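PDB 5BQ3: rhamnose ABC transporter, rhamnose-binding protein from Actinomyces odontolyticus ATCC 17982, which probably binds a sugar, presumably rhamnose, outside the membrane and delivers it to an ABC transporter for uptake. Local coordinates for residues 26-31 against 85-90; 35-40 against 65-70. All coordinates share one frame; numbering follows the deposited sequence.

Both contacts belong to the same lobe of a periplasmic-binding-protein fold, and their centres lie about 21 Å apart. Contact 1 is mostly buried and joins two neighbouring parallel strands, 29-33 and 88-91, near their N-terminal ends. Contact 2 is only partly buried and joins the loops that follow strands 29-33 and 60-63, beyond the C-terminal ends of those strands. Strand 29-33 and its following loop thus serve both, with 35-40 and 65-70 nested within the chain closed by 26-31 and 85-90. Regular backbone bonds and branched aliphatic side chains dominate contact 1; contact 2 relies on one good direct backbone bond, a bridging water and carbon atoms packed against carbonyl oxygens.

Contact 1 (26-31 against 85-90); sequences SSQSIT and GTNVLV
Ser29 and Asn87 meet where two parallel strands begin, next to each other in the six-stranded parallel sheet of a periplasmic-binding-protein lobe. The backbone N of Ser29 donates to Asn87 OD1 at 3.0 Å, fairly straight at 164°, with the donor tilted slightly from the carbonyl plane. Ser29 OG adds a weak bond to the same oxygen, so a short polar side chain suits this N-terminal end of the strands. Asn87 CG stands anti to its own carbonyl carbon (chi1 -58°), which puts CG on the side of 26-31, where OD1 does the work of a backbone acceptor. An alanine here would probably leave Ser29 N without this acceptor and let the start of the strand fray.

From there the parallel pairing takes over: Val88 N donates to Ser29 O, Thr31 N to Val88 O at 3.0 Å, and Val90 N to Thr31 O. Ile30 and Val88 lie side by side on one face, CD1 to CG1 at 3.8 Å, and Ile30 CD1 also reaches Val90 CG2; beta-branched residues fit such extended backbone. Phe58 and helix 271-287 pack on this face.

On the face of Thr31 and Leu89, CG2 of Thr86, which precedes the strand, meets Thr31 OG1 at 3.4 Å, the side chains crossing at about a right angle. Both are tied to Glu81 of helix 75-83, Thr31 OG1 to its carboxylate and Thr86 OG1 to its backbone oxygen. Gly85, with positive phi, ends that helix in a Schellman motif. Farther out, the Gln28 and Asn87 amides pack without hydrogen bonding, while Gln28 NE2 bonds to Asp286 OD2.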
# COMPACT_ATOMS: atom_id res chain seq x y z
N SER A 26 -2.18 27.83 10.24
CA SER A 26 -3.31 28.63 9.75
C SER A 26 -2.91 29.57 8.59
O SER A 26 -3.79 30.00 7.84
CB SER A 26 -3.92 29.45 10.89
OG SER A 26 -2.95 30.25 11.54
N SER A 27 -1.61 29.87 8.46
CA SER A 27 -1.05 30.75 7.43
C SER A 27 -0.15 29.98 6.43
O SER A 27 0.26 30.54 5.42
CB SER A 27 -0.23 31.86 8.08
OG SER A 27 0.82 31.33 8.87
N GLN A 28 0.13 28.70 6.72
CA GLN A 28 1.01 27.84 5.93
C GLN A 28 0.25 27.10 4.81
O GLN A 28 -0.96 26.92 4.90
CB GLN A 28 1.73 26.83 6.83
CG GLN A 28 2.45 27.45 8.04
CD GLN A 28 3.77 28.07 7.68
OE1 GLN A 28 3.85 29.25 7.32
NE2 GLN A 28 4.84 27.31 7.81
N SER A 29 0.99 26.68 3.76
CA SER A 29 0.45 25.98 2.59
C SER A 29 0.95 24.52 2.49
O SER A 29 2.10 24.23 2.83
CB SER A 29 0.81 26.72 1.31
OG SER A 29 2.21 26.90 1.18
N ILE A 30 0.08 23.62 2.00
CA ILE A 30 0.37 22.20 1.80
C ILE A 30 0.09 21.81 0.34
O ILE A 30 -0.91 22.25 -0.24
CB ILE A 30 -0.39 21.29 2.83
CG1 ILE A 30 0.13 19.83 2.81
CG2 ILE A 30 -1.93 21.37 2.67
CD1 ILE A 30 -0.23 18.98 4.03
N THR A 31 0.98 21.00 -0.25
CA THR A 31 0.83 20.52 -1.63
C THR A 31 1.09 19.02 -1.69
O THR A 31 2.08 18.53 -1.15
CB THR A 31 1.72 21.32 -2.60
OG1 THR A 31 1.35 22.70 -2.54
CG2 THR A 31 1.59 20.85 -4.04
N GLY A 85 6.96 28.97 -2.65
CA GLY A 85 7.17 29.03 -1.21
C GLY A 85 6.23 28.15 -0.41
O GLY A 85 5.70 28.58 0.62
N THR A 86 6.02 26.90 -0.87
CA THR A 86 5.17 25.91 -0.21
C THR A 86 5.87 25.45 1.07
O THR A 86 7.08 25.22 1.05
CB THR A 86 4.83 24.75 -1.17
OG1 THR A 86 4.26 25.29 -2.37
CG2 THR A 86 3.88 23.74 -0.57
N ASN A 87 5.12 25.36 2.17
CA ASN A 87 5.65 25.00 3.49
C ASN A 87 5.71 23.49 3.70
O ASN A 87 6.69 23.01 4.28
CB ASN A 87 4.83 25.66 4.59
CG ASN A 87 4.78 27.16 4.47
OD1 ASN A 87 3.80 27.74 3.99
ND2 ASN A 87 5.86 27.83 4.86
N VAL A 88 4.67 22.75 3.27
CA VAL A 88 4.61 21.29 3.43
C VAL A 88 4.43 20.63 2.06
O VAL A 88 3.52 20.99 1.31
CB VAL A 88 3.49 20.83 4.42
CG1 VAL A 88 3.51 19.32 4.61
CG2 VAL A 88 3.60 21.54 5.77
N LEU A 89 5.30 19.66 1.74
CA LEU A 89 5.25 18.92 0.48
C LEU A 89 5.06 17.43 0.76
O LEU A 89 5.91 16.81 1.40
CB LEU A 89 6.51 19.18 -0.35
CG LEU A 89 6.33 19.02 -1.86
CD1 LEU A 89 5.87 20.32 -2.49
CD2 LEU A 89 7.62 18.56 -2.50
N VAL A 90 3.94 16.87 0.29
CA VAL A 90 3.61 15.45 0.45
C VAL A 90 3.73 14.80 -0.94
O VAL A 90 3.00 15.19 -1.85
CB VAL A 90 2.22 15.22 1.11
CG1 VAL A 90 2.03 13.75 1.48
CG2 VAL A 90 2.04 16.10 2.35

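Contact 2 (35-40 against 65-70); sequences KQLNNP and GPLEAS
Leu37 and Pro66 make the close-packed part of this contact, where Leu37 N donates to Pro66 O at 2.8 Å. The same oxygen takes a CA-H...O contact from Gln36 CA, so one carbonyl serves two successive residues. Proline suits its place, since it has no N-H of its own to satisfy while its carbonyl does the accepting; its ring also lies against Lys35 O, CG to O at 3.5 Å. Leu37 CG is anti to its own carbonyl carbon (chi1 -78°), and the side chain reaches toward the buried Gly65, with CD1 3.3 Å from Gly65 O. A side chain on Gly65 would point at Leu37 and crowd the ring of Pro66, which makes glycine apt here.

These loops follow strands 29-33 and 60-63 of the parallel sheet and lead into helices 40-56 and 75-83, the strand-loop-helix pattern of periplasmic binding proteins, whose sugar site generally lies between the lobes at such C-terminal strand ends. Asn39 is the N-cap of helix 40-56, and its OD1 accepts a weak bond from Ser42 N.

Toward solvent the grip slackens. Gln36 is extended, CG anti to its backbone N (chi1 -177°), and runs beside Leu67 O. Its OE1 accepts only a weak bond from Ala69 N, at 3.4 Å, while the methyl of the exposed Ala69 meets Gln36 CB at 3.9 Å. At Leu67, also exposed, CD2 touches Leu37 CD1 lightly. A water spans the two loops here, donating to Leu37 O at 2.7 Å and to Leu67 O at 2.9 Å.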
# COMPACT_ATOMS: atom_id res chain seq x y z
N LYS A 35 2.07 10.18 -7.98
CA LYS A 35 2.92 9.60 -9.02
C LYS A 35 2.46 10.06 -10.41
O LYS A 35 3.29 10.36 -11.28
CB LYS A 35 2.86 8.06 -8.95
CG LYS A 35 3.71 7.44 -7.86
CD LYS A 35 3.65 5.92 -7.95
CE LYS A 35 4.63 5.27 -7.02
NZ LYS A 35 4.58 3.79 -7.10
N GLN A 36 1.14 10.14 -10.59
CA GLN A 36 0.44 10.50 -11.82
C GLN A 36 -0.92 11.12 -11.45
O GLN A 36 -1.52 10.72 -10.45
CB GLN A 36 0.26 9.22 -12.66
CG GLN A 36 -0.38 9.38 -14.03
CD GLN A 36 -0.48 8.07 -14.76
OE1 GLN A 36 0.23 7.82 -15.75
NE2 GLN A 36 -1.36 7.19 -14.31
N LEU A 37 -1.39 12.09 -12.25
CA LEU A 37 -2.70 12.71 -12.04
C LEU A 37 -3.82 11.83 -12.58
O LEU A 37 -3.61 11.05 -13.52
CB LEU A 37 -2.77 14.10 -12.71
CG LEU A 37 -2.10 15.28 -12.00
CD1 LEU A 37 -2.27 16.54 -12.83
CD2 LEU A 37 -2.69 15.52 -10.61
N ASN A 38 -5.02 11.98 -11.99
CA ASN A 38 -6.28 11.31 -12.34
C ASN A 38 -6.18 9.77 -12.33
O ASN A 38 -6.71 9.10 -13.23
CB ASN A 38 -6.83 11.83 -13.70
CG ASN A 38 -6.88 13.34 -13.81
OD1 ASN A 38 -6.23 13.93 -14.68
ND2 ASN A 38 -7.63 14.00 -12.94
N ASN A 39 -5.54 9.21 -11.29
CA ASN A 39 -5.45 7.77 -11.08
C ASN A 39 -6.49 7.40 -10.01
O ASN A 39 -6.44 7.98 -8.92
CB ASN A 39 -4.04 7.34 -10.70
CG ASN A 39 -3.88 5.85 -10.56
OD1 ASN A 39 -4.06 5.29 -9.48
ND2 ASN A 39 -3.57 5.17 -11.65
N PRO A 40 -7.47 6.51 -10.31
CA PRO A 40 -8.55 6.21 -9.34
C PRO A 40 -8.11 5.93 -7.90
O PRO A 40 -8.63 6.57 -6.99
CB PRO A 40 -9.22 4.98 -9.94
CG PRO A 40 -9.04 5.15 -11.40
CD PRO A 40 -7.70 5.79 -11.58
N GLY A 65 0.94 17.72 -10.25
CA GLY A 65 1.63 16.51 -10.65
C GLY A 65 1.68 16.23 -12.13
O GLY A 65 1.02 16.91 -12.92
N PRO A 66 2.46 15.20 -12.54
CA PRO A 66 2.54 14.87 -13.97
C PRO A 66 1.35 14.05 -14.47
O PRO A 66 0.68 13.40 -13.67
CB PRO A 66 3.84 14.07 -14.06
CG PRO A 66 3.98 13.42 -12.73
CD PRO A 66 3.30 14.30 -11.72
N LEU A 67 1.12 14.07 -15.79
CA LEU A 67 0.05 13.29 -16.41
C LEU A 67 0.53 11.86 -16.68
O LEU A 67 -0.29 10.96 -16.86
CB LEU A 67 -0.44 13.93 -17.72
CG LEU A 67 -1.09 15.31 -17.65
CD1 LEU A 67 -1.55 15.74 -19.03
CD2 LEU A 67 -2.29 15.34 -16.70
N GLU A 68 1.86 11.66 -16.71
CA GLU A 68 2.53 10.38 -16.95
C GLU A 68 3.47 10.06 -15.79
O GLU A 68 4.23 10.93 -15.35
CB GLU A 68 3.30 10.41 -18.28
CG GLU A 68 2.44 10.66 -19.52
CD GLU A 68 1.90 9.43 -20.22
OE1 GLU A 68 1.16 8.65 -19.58
OE2 GLU A 68 2.19 9.26 -21.43
N ALA A 69 3.44 8.80 -15.31
CA ALA A 69 4.28 8.35 -14.20
C ALA A 69 5.65 7.88 -14.71
O ALA A 69 5.83 6.72 -15.08
CB ALA A 69 3.59 7.25 -13.42
N SER A 70 6.62 8.82 -14.75
CA SER A 70 8.01 8.61 -15.15
C SER A 70 8.93 8.92 -13.96
O SER A 70 8.53 9.68 -13.08
CB SER A 70 8.36 9.47 -16.36
OG SER A 70 9.73 9.40 -16.70
O HOH W 1 -2.99 11.74 -16.10